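Diadenosine tetraphosphatase, putative (Trypanosoma brucei, PDB 2QJC) probably hydrolyses diadenosine tetraphosphate as a calcineurin-like metallophosphoesterase that holds a pair of manganese ions. Local coordinates at residues A[53-58]-A[79-84]; A[139-144]-A[202-207]; A[24-29]-A[220-225]. All blocks are in the same frame, centred on the assembly; numbering follows the deposited sequence.

Interaction 1: residues A[53-58]-A[79-84]; sequences VGDLVN and LGNHDA. With MN (manganese (II) ion), chain B; PO4 (phosphate ion), chain D.
H82 and D83 both set CG anti to the carbonyl carbon and beside the backbone N (chi1 -83° and -59°), which brings the imidazole of H82 to D55 and N58 and folds the carboxylate of D83 back onto the backbone of 54-57. The two segments carry sequence signatures of the metallophosphoesterase fold: the Gly-Asp loop that follows strand 49-52, and the Gly-Asn-His-Asp sequence that starts helix 81-91. They can lie close because glycines face each other, with G54 CA only 4.1 Å from G80 CA. Three backbone N-H groups grip the D83 carboxylate. D55 N donates to D83 OD2 over 2.7 Å, arriving from above the carboxylate plane, while G80 N, at the N-cap position, reaches the anti side of the same D83 OD2 at 3.0 Å. L56 N meets the syn lone pair of D83 OD1 at 3.0 Å. With both oxygens held, the carboxylate can hardly rotate, and it ties the loop to the first helical turn. The D55 carboxylate divides its work in a different way. Its OD1 accepts from H82 N, 3.0 Å away, nearly in line with the C-O bond and with an N-H...O angle of 160°, whereas D55 OD2 binds a manganese ion at 2.1 Å. D55 is a ligand of both metals, and N81 of the second, so both segments contribute ligands to the two-metal site. L56 also packs against helices 63-73 and 117-124. A phosphate, probably from the crystallisation liquor, also coordinates the manganese bound by D55 OD2, and H82 NE2 donates to its O3 at 2.9 Å, near the plane of the imidazole.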
ATOM      1  N   VAL A  53       1.396  -2.391  -0.275  1.00 24.03           N
ATOM      2  CA  VAL A  53       0.323  -1.397  -0.273  1.00 21.24           C
ATOM      3  C   VAL A  53       0.576  -0.306  -1.327  1.00 22.16           C
ATOM      4  O   VAL A  53      -0.191   0.652  -1.452  1.00 20.34           O
ATOM      5  CB  VAL A  53       0.159  -0.721   1.116  1.00 20.96           C
ATOM      6  CG1 VAL A  53      -0.148  -1.782   2.186  1.00 22.18           C
ATOM      7  CG2 VAL A  53       1.408   0.091   1.465  1.00 18.90           C
ATOM      8  N   GLY A  54       1.654  -0.455  -2.090  1.00 22.77           N
ATOM      9  CA  GLY A  54       1.949   0.531  -3.113  1.00 21.99           C
ATOM     10  C   GLY A  54       2.999   1.532  -2.683  1.00 22.94           C
ATOM     11  O   GLY A  54       3.452   1.505  -1.539  1.00 22.21           O
ATOM     12  N   ASP A  55       3.364   2.433  -3.593  1.00 23.03           N
ATOM     13  CA  ASP A  55       4.391   3.432  -3.324  1.00 24.01           C
ATOM     14  C   ASP A  55       5.700   2.666  -3.206  1.00 24.27           C
ATOM     15  O   ASP A  55       6.411   2.738  -2.202  1.00 26.42           O
ATOM     16  CB  ASP A  55       4.082   4.208  -2.032  1.00 20.26           C
ATOM     17  CG  ASP A  55       3.424   5.555  -2.301  1.00 21.41           C
ATOM     18  OD1 ASP A  55       2.892   5.753  -3.415  1.00 20.59           O
ATOM     19  OD2 ASP A  55       3.436   6.419  -1.394  1.00 16.48           O
ATOM     20  N   LEU A  56       5.993   1.917  -4.263  1.00 26.13           N
ATOM     21  CA  LEU A  56       7.197   1.105  -4.349  1.00 27.58           C
ATOM     22  C   LEU A  56       8.421   1.940  -4.713  1.00 28.23           C
ATOM     23  O   LEU A  56       9.559   1.568  -4.403  1.00 27.92           O
ATOM     24  CB  LEU A  56       7.002   0.032  -5.417  1.00 27.72           C
ATOM     25  CG  LEU A  56       5.650  -0.678  -5.398  1.00 26.01           C
ATOM     26  CD1 LEU A  56       5.607  -1.717  -6.508  1.00 25.81           C
ATOM     27  CD2 LEU A  56       5.432  -1.321  -4.027  1.00 24.99           C
ATOM     28  N   VAL A  57       8.175   3.077  -5.356  1.00 27.48           N
ATOM     29  CA  VAL A  57       9.251   3.946  -5.820  1.00 30.24           C
ATOM     30  C   VAL A  57       9.334   5.342  -5.194  1.00 30.68           C
ATOM     31  O   VAL A  57       8.540   5.718  -4.321  1.00 29.79           O
ATOM     32  CB  VAL A  57       9.149   4.129  -7.347  1.00 30.75           C
ATOM     33  CG1 VAL A  57       8.905   2.776  -8.016  1.00 30.95           C
ATOM     34  CG2 VAL A  57       8.011   5.089  -7.678  1.00 32.36           C
ATOM     35  N   ASN A  58      10.322   6.098  -5.672  1.00 31.44           N
ATOM     36  CA  ASN A  58      10.576   7.470  -5.245  1.00 31.92           C
ATOM     37  C   ASN A  58      11.091   7.595  -3.812  1.00 32.44           C
ATOM     38  O   ASN A  58      10.774   6.773  -2.945  1.00 29.74           O
ATOM     39  CB  ASN A  58       9.305   8.308  -5.432  1.00 33.18           C
ATOM     40  CG  ASN A  58       9.594   9.798  -5.557  1.00 36.50           C
ATOM     41  OD1 ASN A  58      10.650  10.201  -6.046  1.00 36.98           O
ATOM     42  ND2 ASN A  58       8.642  10.620  -5.138  1.00 34.62           N
ATOM     43  N   LEU A  79      -1.667  -0.220  -6.511  1.00 24.80           N
ATOM     44  CA  LEU A  79      -1.026   0.979  -7.035  1.00 24.53           C
ATOM     45  C   LEU A  79      -1.037   2.131  -6.041  1.00 25.96           C
ATOM     46  O   LEU A  79      -2.095   2.486  -5.514  1.00 24.96           O
ATOM     47  CB  LEU A  79      -1.729   1.409  -8.320  1.00 26.49           C
ATOM     48  CG  LEU A  79      -1.090   2.542  -9.127  1.00 27.27           C
ATOM     49  CD1 LEU A  79       0.325   2.144  -9.542  1.00 25.92           C
ATOM     50  CD2 LEU A  79      -1.948   2.825 -10.354  1.00 27.79           C
ATOM     51  N   GLY A  80       0.142   2.698  -5.779  1.00 24.90           N
ATOM     52  CA  GLY A  80       0.251   3.827  -4.861  1.00 25.36           C
ATOM     53  C   GLY A  80       0.172   5.128  -5.651  1.00 27.66           C
ATOM     54  O   GLY A  80       0.226   5.090  -6.880  1.00 28.18           O
ATOM     55  N   ASN A  81       0.039   6.281  -4.996  1.00 27.80           N
ATOM     56  CA  ASN A  81      -0.064   7.509  -5.783  1.00 27.40           C
ATOM     57  C   ASN A  81       1.266   7.970  -6.368  1.00 26.27           C
ATOM     58  O   ASN A  81       1.284   8.713  -7.343  1.00 25.94           O
ATOM     59  CB  ASN A  81      -0.730   8.650  -4.993  1.00 29.11           C
ATOM     60  CG  ASN A  81       0.046   9.050  -3.774  1.00 29.68           C
ATOM     61  OD1 ASN A  81       0.314  10.237  -3.557  1.00 32.59           O
ATOM     62  ND2 ASN A  81       0.405   8.071  -2.957  1.00 30.15           N
ATOM     63  N   HIS A  82       2.377   7.534  -5.781  1.00 27.40           N
ATOM     64  CA  HIS A  82       3.684   7.894  -6.320  1.00 27.78           C
ATOM     65  C   HIS A  82       3.949   7.006  -7.526  1.00 27.09           C
ATOM     66  O   HIS A  82       4.592   7.423  -8.491  1.00 26.51           O
ATOM     67  CB  HIS A  82       4.773   7.713  -5.270  1.00 27.95           C
ATOM     68  CG  HIS A  82       4.902   8.875  -4.337  1.00 30.94           C
ATOM     69  ND1 HIS A  82       5.752   9.934  -4.578  1.00 31.11           N
ATOM     70  CD2 HIS A  82       4.272   9.154  -3.170  1.00 28.76           C
ATOM     71  CE1 HIS A  82       5.643  10.814  -3.598  1.00 33.21           C
ATOM     72  NE2 HIS A  82       4.752  10.364  -2.731  1.00 32.95           N
ATOM     73  N   ASP A  83       3.456   5.773  -7.465  1.00 27.43           N
ATOM     74  CA  ASP A  83       3.609   4.855  -8.582  1.00 28.74           C
ATOM     75  C   ASP A  83       2.782   5.427  -9.728  1.00 29.57           C
ATOM     76  O   ASP A  83       3.238   5.484 -10.876  1.00 29.55           O
ATOM     77  CB  ASP A  83       3.061   3.467  -8.246  1.00 31.12           C
ATOM     78  CG  ASP A  83       3.743   2.832  -7.053  1.00 30.49           C
ATOM     79  OD1 ASP A  83       4.986   2.921  -6.950  1.00 29.06           O
ATOM     80  OD2 ASP A  83       3.026   2.221  -6.228  1.00 32.10           O
ATOM     81  N   ALA A  84       1.565   5.855  -9.401  1.00 28.33           N
ATOM     82  CA  ALA A  84       0.642   6.410 -10.392  1.00 29.29           C
ATOM     83  C   ALA A  84       1.169   7.666 -11.080  1.00 28.76           C
ATOM     84  O   ALA A  84       1.053   7.796 -12.298  1.00 25.79           O
ATOM     85  CB  ALA A  84      -0.724   6.708  -9.739  1.00 26.92           C
TER
HETATM   86 MN    MN B 400       4.100   6.869   0.545  1.00 31.95          MN
HETATM   87  P   PO4 D 500       3.217  10.157   0.795  1.00 47.08           P
HETATM   88  O1  PO4 D 500       4.332   9.968   1.964  1.00 46.07           O
HETATM   89  O2  PO4 D 500       1.863  10.600   1.494  1.00 45.97           O
HETATM   90  O3  PO4 D 500       3.716  11.260  -0.182  1.00 47.54           O
HETATM   91  O4  PO4 D 500       3.014   8.796   0.071  1.00 47.40           O
HETATM   92  O   HOH W   1       4.789   7.423   2.607  1.00 23.50           O

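Interaction 2: residues A[139-144]-A[202-207]; sequences VAHAGL and FGHDAR. With MN (manganese (II) ion), chain C.
The histidine pair of the second manganese site joins these segments: H141 NE2 and H204 ND1 each bind the ion at 2.3 Å. Both residues place CG anti to the backbone N (chi1 178° in each), yet H141 uses the remote NE2 and H204 uses ND1, the nitrogen next to CG. The ring centroids of H141 and H204 are 5.0 Å apart with planes inclined at 60°, an oblique pair. The closer packing comes from the H204 methylene: its CB sits over one face of the H141 imidazole, 3.7 Å from the centroid and 28° off the ring normal, a CH-pi contact shifted toward the rim where NE2 lies. The remaining nitrogens have outside partners, H141 ND1 with V53 O and H204 NE2 with T160 O, so each ring is fixed at two points and its rotation is set. As in other metallophosphoesterases, these metal ligands are carried by the C-terminal ends of neighbouring parallel strands, here 137-140 and 199-202, and the loops that follow, and the second lies in the Gly-His sequence characteristic of the family. There G203 N donates to H141 O at 3.0 Å, which holds the two histidine-bearing loops in step. One residue earlier the F202 side chain covers the opposite segment: its CB lies 3.3 Å from A140 O, and its ring atom CD1 lies 3.4 Å from A142 O. W190 meets the F202 ring edge-to-face. A142 in turn sets its methyl against the H204 imidazole, CB to CD2 3.4 Å, obliquely to the ring.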
ATOM      1  N   VAL A 139      -6.955  -4.811   0.603  1.00 22.63           N
ATOM      2  CA  VAL A 139      -5.814  -3.905   0.514  1.00 22.16           C
ATOM      3  C   VAL A 139      -6.032  -2.766  -0.485  1.00 21.72           C
ATOM      4  O   VAL A 139      -6.433  -2.998  -1.626  1.00 21.92           O
ATOM      5  CB  VAL A 139      -4.520  -4.704   0.111  1.00 23.93           C
ATOM      6  CG1 VAL A 139      -3.302  -3.786   0.091  1.00 20.45           C
ATOM      7  CG2 VAL A 139      -4.292  -5.858   1.078  1.00 21.91           C
ATOM      8  N   ALA A 140      -5.781  -1.539  -0.034  1.00 21.66           N
ATOM      9  CA  ALA A 140      -5.881  -0.335  -0.861  1.00 20.04           C
ATOM     10  C   ALA A 140      -4.717   0.558  -0.407  1.00 19.99           C
ATOM     11  O   ALA A 140      -4.239   0.427   0.717  1.00 21.73           O
ATOM     12  CB  ALA A 140      -7.229   0.372  -0.640  1.00 21.19           C
ATOM     13  N   HIS A 141      -4.256   1.463  -1.263  1.00 20.70           N
ATOM     14  CA  HIS A 141      -3.117   2.302  -0.894  1.00 22.09           C
ATOM     15  C   HIS A 141      -3.365   3.310   0.229  1.00 21.73           C
ATOM     16  O   HIS A 141      -2.591   3.370   1.195  1.00 23.08           O
ATOM     17  CB  HIS A 141      -2.558   3.036  -2.124  1.00 21.11           C
ATOM     18  CG  HIS A 141      -1.419   3.950  -1.799  1.00 22.10           C
ATOM     19  ND1 HIS A 141      -0.213   3.492  -1.308  1.00 21.51           N
ATOM     20  CD2 HIS A 141      -1.327   5.301  -1.818  1.00 21.56           C
ATOM     21  CE1 HIS A 141       0.570   4.521  -1.034  1.00 20.83           C
ATOM     22  NE2 HIS A 141      -0.083   5.630  -1.334  1.00 21.90           N
ATOM     23  N   ALA A 142      -4.429   4.101   0.109  1.00 20.64           N
ATOM     24  CA  ALA A 142      -4.747   5.111   1.120  1.00 20.37           C
ATOM     25  C   ALA A 142      -5.984   4.763   1.940  1.00 19.58           C
ATOM     26  O   ALA A 142      -6.053   5.060   3.136  1.00 17.44           O
ATOM     27  CB  ALA A 142      -4.931   6.488   0.453  1.00 21.01           C
ATOM     28  N   GLY A 143      -6.968   4.143   1.300  1.00 18.75           N
ATOM     29  CA  GLY A 143      -8.178   3.784   2.023  1.00 19.17           C
ATOM     30  C   GLY A 143      -9.338   3.466   1.108  1.00 19.76           C
ATOM     31  O   GLY A 143      -9.159   3.320  -0.102  1.00 21.00           O
ATOM     32  N   LEU A 144     -10.528   3.339   1.688  1.00 21.28           N
ATOM     33  CA  LEU A 144     -11.741   3.060   0.923  1.00 22.63           C
ATOM     34  C   LEU A 144     -12.844   3.996   1.406  1.00 24.37           C
ATOM     35  O   LEU A 144     -12.921   4.312   2.593  1.00 24.46           O
ATOM     36  CB  LEU A 144     -12.188   1.611   1.128  1.00 23.23           C
ATOM     37  CG  LEU A 144     -11.290   0.489   0.588  1.00 22.66           C
ATOM     38  CD1 LEU A 144     -11.838  -0.854   1.041  1.00 23.98           C
ATOM     39  CD2 LEU A 144     -11.237   0.548  -0.936  1.00 22.65           C
ATOM     40  N   PHE A 202      -3.826  -0.698   4.822  1.00 19.59           N
ATOM     41  CA  PHE A 202      -3.341   0.363   3.947  1.00 20.62           C
ATOM     42  C   PHE A 202      -2.015   0.983   4.392  1.00 18.85           C
ATOM     43  O   PHE A 202      -1.427   0.562   5.380  1.00 22.24           O
ATOM     44  CB  PHE A 202      -4.420   1.451   3.873  1.00 20.98           C
ATOM     45  CG  PHE A 202      -4.715   2.108   5.210  1.00 21.23           C
ATOM     46  CD1 PHE A 202      -4.246   3.391   5.488  1.00 19.69           C
ATOM     47  CD2 PHE A 202      -5.448   1.434   6.193  1.00 20.14           C
ATOM     48  CE1 PHE A 202      -4.502   3.996   6.726  1.00 18.09           C
ATOM     49  CE2 PHE A 202      -5.710   2.026   7.434  1.00 21.03           C
ATOM     50  CZ  PHE A 202      -5.237   3.311   7.702  1.00 20.82           C
ATOM     51  N   GLY A 203      -1.566   1.990   3.649  1.00 19.46           N
ATOM     52  CA  GLY A 203      -0.339   2.716   3.961  1.00 18.40           C
ATOM     53  C   GLY A 203      -0.567   4.197   3.660  1.00 18.63           C
ATOM     54  O   GLY A 203      -1.458   4.813   4.243  1.00 17.67           O
ATOM     55  N   HIS A 204       0.240   4.770   2.766  1.00 19.94           N
ATOM     56  CA  HIS A 204       0.110   6.169   2.330  1.00 21.11           C
ATOM     57  C   HIS A 204       0.319   7.338   3.309  1.00 23.63           C
ATOM     58  O   HIS A 204       1.148   8.217   3.052  1.00 23.52           O
ATOM     59  CB  HIS A 204      -1.255   6.356   1.645  1.00 22.89           C
ATOM     60  CG  HIS A 204      -1.536   7.764   1.204  1.00 25.57           C
ATOM     61  ND1 HIS A 204      -0.749   8.432   0.291  1.00 27.07           N
ATOM     62  CD2 HIS A 204      -2.538   8.617   1.529  1.00 25.63           C
ATOM     63  CE1 HIS A 204      -1.252   9.635   0.070  1.00 22.39           C
ATOM     64  NE2 HIS A 204      -2.338   9.772   0.810  1.00 27.10           N
ATOM     65  N   ASP A 205      -0.439   7.347   4.407  1.00 24.78           N
ATOM     66  CA  ASP A 205      -0.424   8.431   5.397  1.00 24.51           C
ATOM     67  C   ASP A 205       0.752   8.436   6.383  1.00 25.76           C
ATOM     68  O   ASP A 205       0.560   8.246   7.588  1.00 23.23           O
ATOM     69  CB  ASP A 205      -1.755   8.405   6.172  1.00 23.49           C
ATOM     70  CG  ASP A 205      -2.074   9.735   6.879  1.00 26.34           C
ATOM     71  OD1 ASP A 205      -3.155   9.830   7.499  1.00 25.68           O
ATOM     72  OD2 ASP A 205      -1.260  10.681   6.819  1.00 24.46           O
ATOM     73  N   ALA A 206       1.959   8.681   5.872  1.00 25.72           N
ATOM     74  CA  ALA A 206       3.164   8.720   6.708  1.00 25.60           C
ATOM     75  C   ALA A 206       3.053   9.728   7.856  1.00 24.59           C
ATOM     76  O   ALA A 206       3.625   9.530   8.927  1.00 24.09           O
ATOM     77  CB  ALA A 206       4.394   9.050   5.841  1.00 25.19           C
ATOM     78  N   ARG A 207       2.321  10.817   7.639  1.00 27.70           N
ATOM     79  CA  ARG A 207       2.161  11.832   8.688  1.00 27.25           C
ATOM     80  C   ARG A 207       1.620  11.264   9.995  1.00 26.91           C
ATOM     81  O   ARG A 207       1.923  11.777  11.068  1.00 26.43           O
ATOM     82  CB  ARG A 207       1.207  12.927   8.240  1.00 27.28           C
ATOM     83  CG  ARG A 207       1.640  13.674   7.021  1.00 29.80           C
ATOM     84  CD  ARG A 207       0.619  14.712   6.706  1.00 30.53           C
ATOM     85  NE  ARG A 207       0.812  15.233   5.364  1.00 36.28           N
ATOM     86  CZ  ARG A 207      -0.052  16.028   4.754  1.00 35.28           C
ATOM     87  NH1 ARG A 207      -1.165  16.386   5.381  1.00 35.48           N
ATOM     88  NH2 ARG A 207       0.192  16.447   3.520  1.00 37.35           N
TER
HETATM   89 MN    MN C 401       0.991   7.686  -0.996  1.00 45.44          MN

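Interaction 3: residues A[24-29]-A[220-225]; sequences VGDIHG and GLDSRC. With MN (manganese (II) ion), chain B.
One water holds D26 to D222 and C225. It donates to D26 O at 2.8 Å. A second donation goes to D222 OD1, 2.9 Å away. It also accepts from C225 N at 3.1 Å. No direct hydrogen bond joins the two segments, so this bridge is a main polar link between the Gly-Asp-Ile-His-Gly loop, a metallophosphoesterase signature following strand 21-24, and the loop after strand 218-220. Those strands belong to different sheets, and the contact brings the two sheets' loops together beside the metals. D222 OD1 is gripped a second time by R224 N, at 3.1 Å with an N-H...O angle of 155°, on the anti side and tilted out of the carboxylate plane; this closes an Asx turn. With CG anti to the backbone N (chi1 -165°), D222 lays its carboxylate against that of D26. The planes are only 13° apart and stacked, and D222 OD2 comes within 3.3 Å of D26 OD2. Two acceptors that close would be expected to repel, but the metal probably offsets this: D26 OD2 binds manganese at 2.2 Å, and a water on the same ion donates to D222 OD2 at 2.7 Å, making D222 a second-shell residue. D26 OD1 accepts from H204 N. Nearer the strand ends, the L221 side chain packs its CB on the CA of G25 and its CD1 against the backbone of V24 and G25, with A234 of strand 230-236 also touching it. H28, whose ND1 donates to V57 O, completes this loop's share of the metal site through NE2, 2.5 Å from the manganese.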
ATOM      1  N   VAL A  24       2.899  -5.539   3.340  1.00 21.38           N
ATOM      2  CA  VAL A  24       3.896  -4.538   3.724  1.00 21.96           C
ATOM      3  C   VAL A  24       3.563  -3.084   3.382  1.00 20.16           C
ATOM      4  O   VAL A  24       2.922  -2.801   2.370  1.00 22.03           O
ATOM      5  CB  VAL A  24       5.292  -4.923   3.136  1.00 22.76           C
ATOM      6  CG1 VAL A  24       5.173  -5.214   1.658  1.00 27.09           C
ATOM      7  CG2 VAL A  24       6.311  -3.809   3.379  1.00 22.84           C
ATOM      8  N   GLY A  25       3.988  -2.178   4.265  1.00 21.45           N
ATOM      9  CA  GLY A  25       3.742  -0.752   4.100  1.00 21.03           C
ATOM     10  C   GLY A  25       4.589  -0.086   3.029  1.00 23.28           C
ATOM     11  O   GLY A  25       5.338  -0.759   2.314  1.00 22.65           O
ATOM     12  N   ASP A  26       4.479   1.239   2.926  1.00 23.75           N
ATOM     13  CA  ASP A  26       5.208   2.007   1.911  1.00 25.35           C
ATOM     14  C   ASP A  26       6.704   1.685   1.891  1.00 24.31           C
ATOM     15  O   ASP A  26       7.409   1.915   2.872  1.00 23.62           O
ATOM     16  CB  ASP A  26       4.993   3.519   2.129  1.00 22.50           C
ATOM     17  CG  ASP A  26       3.528   3.936   1.997  1.00 26.85           C
ATOM     18  OD1 ASP A  26       2.649   3.252   2.574  1.00 25.61           O
ATOM     19  OD2 ASP A  26       3.249   4.959   1.327  1.00 25.42           O
ATOM     20  N   ILE A  27       7.178   1.159   0.763  1.00 26.13           N
ATOM     21  CA  ILE A  27       8.592   0.801   0.610  1.00 29.15           C
ATOM     22  C   ILE A  27       9.461   1.967   0.097  1.00 29.16           C
ATOM     23  O   ILE A  27      10.571   2.190   0.586  1.00 29.05           O
ATOM     24  CB  ILE A  27       8.744  -0.421  -0.329  1.00 29.33           C
ATOM     25  CG1 ILE A  27       8.027  -1.634   0.280  1.00 30.42           C
ATOM     26  CG2 ILE A  27      10.211  -0.757  -0.501  1.00 31.43           C
ATOM     27  CD1 ILE A  27       7.830  -2.799  -0.683  1.00 27.89           C
ATOM     28  N   HIS A  28       8.955   2.705  -0.885  1.00 28.89           N
ATOM     29  CA  HIS A  28       9.679   3.853  -1.425  1.00 32.10           C
ATOM     30  C   HIS A  28      11.164   3.584  -1.690  1.00 31.27           C
ATOM     31  O   HIS A  28      12.033   4.241  -1.114  1.00 32.94           O
ATOM     32  CB  HIS A  28       9.540   5.054  -0.471  1.00 30.61           C
ATOM     33  CG  HIS A  28       8.269   5.827  -0.648  1.00 30.49           C
ATOM     34  ND1 HIS A  28       7.913   6.407  -1.847  1.00 29.58           N
ATOM     35  CD2 HIS A  28       7.281   6.136   0.227  1.00 27.75           C
ATOM     36  CE1 HIS A  28       6.762   7.041  -1.704  1.00 28.74           C
ATOM     37  NE2 HIS A  28       6.358   6.894  -0.456  1.00 29.63           N
ATOM     38  N   GLY A  29      11.445   2.611  -2.548  1.00 31.42           N
ATOM     39  CA  GLY A  29      12.819   2.288  -2.892  1.00 31.63           C
ATOM     40  C   GLY A  29      13.766   1.830  -1.793  1.00 31.77           C
ATOM     41  O   GLY A  29      14.974   1.788  -2.023  1.00 32.86           O
ATOM     42  N   GLY A 220      -3.248   0.721   9.532  1.00 20.52           N
ATOM     43  CA  GLY A 220      -2.430   1.629   8.741  1.00 23.21           C
ATOM     44  C   GLY A 220      -0.966   1.269   8.947  1.00 23.47           C
ATOM     45  O   GLY A 220      -0.421   1.471  10.035  1.00 24.75           O
ATOM     46  N   LEU A 221      -0.320   0.751   7.905  1.00 23.44           N
ATOM     47  CA  LEU A 221       1.076   0.321   8.006  1.00 24.04           C
ATOM     48  C   LEU A 221       2.166   1.315   7.632  1.00 24.28           C
ATOM     49  O   LEU A 221       3.346   0.959   7.683  1.00 25.23           O
ATOM     50  CB  LEU A 221       1.299  -0.935   7.160  1.00 22.83           C
ATOM     51  CG  LEU A 221       0.571  -2.241   7.492  1.00 23.06           C
ATOM     52  CD1 LEU A 221       0.762  -3.246   6.344  1.00 22.24           C
ATOM     53  CD2 LEU A 221       1.114  -2.809   8.786  1.00 21.22           C
ATOM     54  N   ASP A 222       1.823   2.545   7.264  1.00 23.30           N
ATOM     55  CA  ASP A 222       2.893   3.458   6.879  1.00 25.65           C
ATOM     56  C   ASP A 222       3.656   4.062   8.057  1.00 26.39           C
ATOM     57  O   ASP A 222       3.376   5.187   8.488  1.00 26.58           O
ATOM     58  CB  ASP A 222       2.379   4.576   5.970  1.00 24.45           C
ATOM     59  CG  ASP A 222       3.519   5.311   5.271  1.00 27.32           C
ATOM     60  OD1 ASP A 222       4.698   5.029   5.611  1.00 25.52           O
ATOM     61  OD2 ASP A 222       3.245   6.161   4.394  1.00 23.24           O
ATOM     62  N   SER A 223       4.632   3.299   8.550  1.00 26.53           N
ATOM     63  CA  SER A 223       5.473   3.699   9.674  1.00 27.05           C
ATOM     64  C   SER A 223       6.686   4.563   9.286  1.00 28.08           C
ATOM     65  O   SER A 223       7.647   4.672  10.053  1.00 28.20           O
ATOM     66  CB  SER A 223       5.939   2.454  10.453  1.00 26.80           C
ATOM     67  OG  SER A 223       6.432   1.440   9.590  1.00 27.11           O
ATOM     68  N   ARG A 224       6.637   5.152   8.089  1.00 28.17           N
ATOM     69  CA  ARG A 224       7.679   6.060   7.593  1.00 29.24           C
ATOM     70  C   ARG A 224       9.061   5.480   7.317  1.00 30.97           C
ATOM     71  O   ARG A 224      10.065   6.139   7.585  1.00 31.52           O
ATOM     72  CB  ARG A 224       7.868   7.214   8.576  1.00 29.95           C
ATOM     73  CG  ARG A 224       6.615   7.692   9.249  1.00 29.72           C
ATOM     74  CD  ARG A 224       6.958   8.357  10.572  1.00 32.20           C
ATOM     75  NE  ARG A 224       6.021   9.435  10.817  1.00 36.62           N
ATOM     76  CZ  ARG A 224       6.343  10.719  10.853  1.00 34.07           C
ATOM     77  NH1 ARG A 224       7.599  11.104  10.681  1.00 31.14           N
ATOM     78  NH2 ARG A 224       5.385  11.616  11.008  1.00 33.14           N
ATOM     79  N   CYS A 225       9.132   4.279   6.762  1.00 33.18           N
ATOM     80  CA  CYS A 225      10.424   3.662   6.488  1.00 33.83           C
ATOM     81  C   CYS A 225      11.458   4.572   5.796  1.00 33.42           C
ATOM     82  O   CYS A 225      12.579   4.718   6.278  1.00 34.29           O
ATOM     83  CB  CYS A 225      10.226   2.393   5.654  1.00 34.80           C
ATOM     84  SG  CYS A 225      11.780   1.676   5.073  1.00 32.72           S
TER
HETATM   85 MN    MN B 400       4.100   6.869   0.545  1.00 31.95          MN
HETATM   86  O   HOH W   2       6.713   2.903   5.392  1.00 22.81           O
HETATM   87  O   HOH W   1       4.789   7.423   2.607  1.00 23.50           O

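How the interactions relate
All three contacts are buried in the middle of the chain, and none is at the surface. Interactions 1 and 2 follow one another in sequence, and both are nested inside the long loop closed by interaction 3. Interactions 1 and 3 share one manganese and its water and join backbone to backbone, L56 O to G29 N at 2.8 Å; interactions 2 and 3 continue one sheet through F202 O and L221 N, also 2.8 Å apart. Their chemistry differs: interaction 1 relies on carboxylates gripped by backbone N-H groups of a loop and a helix start, interaction 2 on imidazoles and a single backbone bond near strand ends, and interaction 3 on water and stacked carboxylates between two sheets.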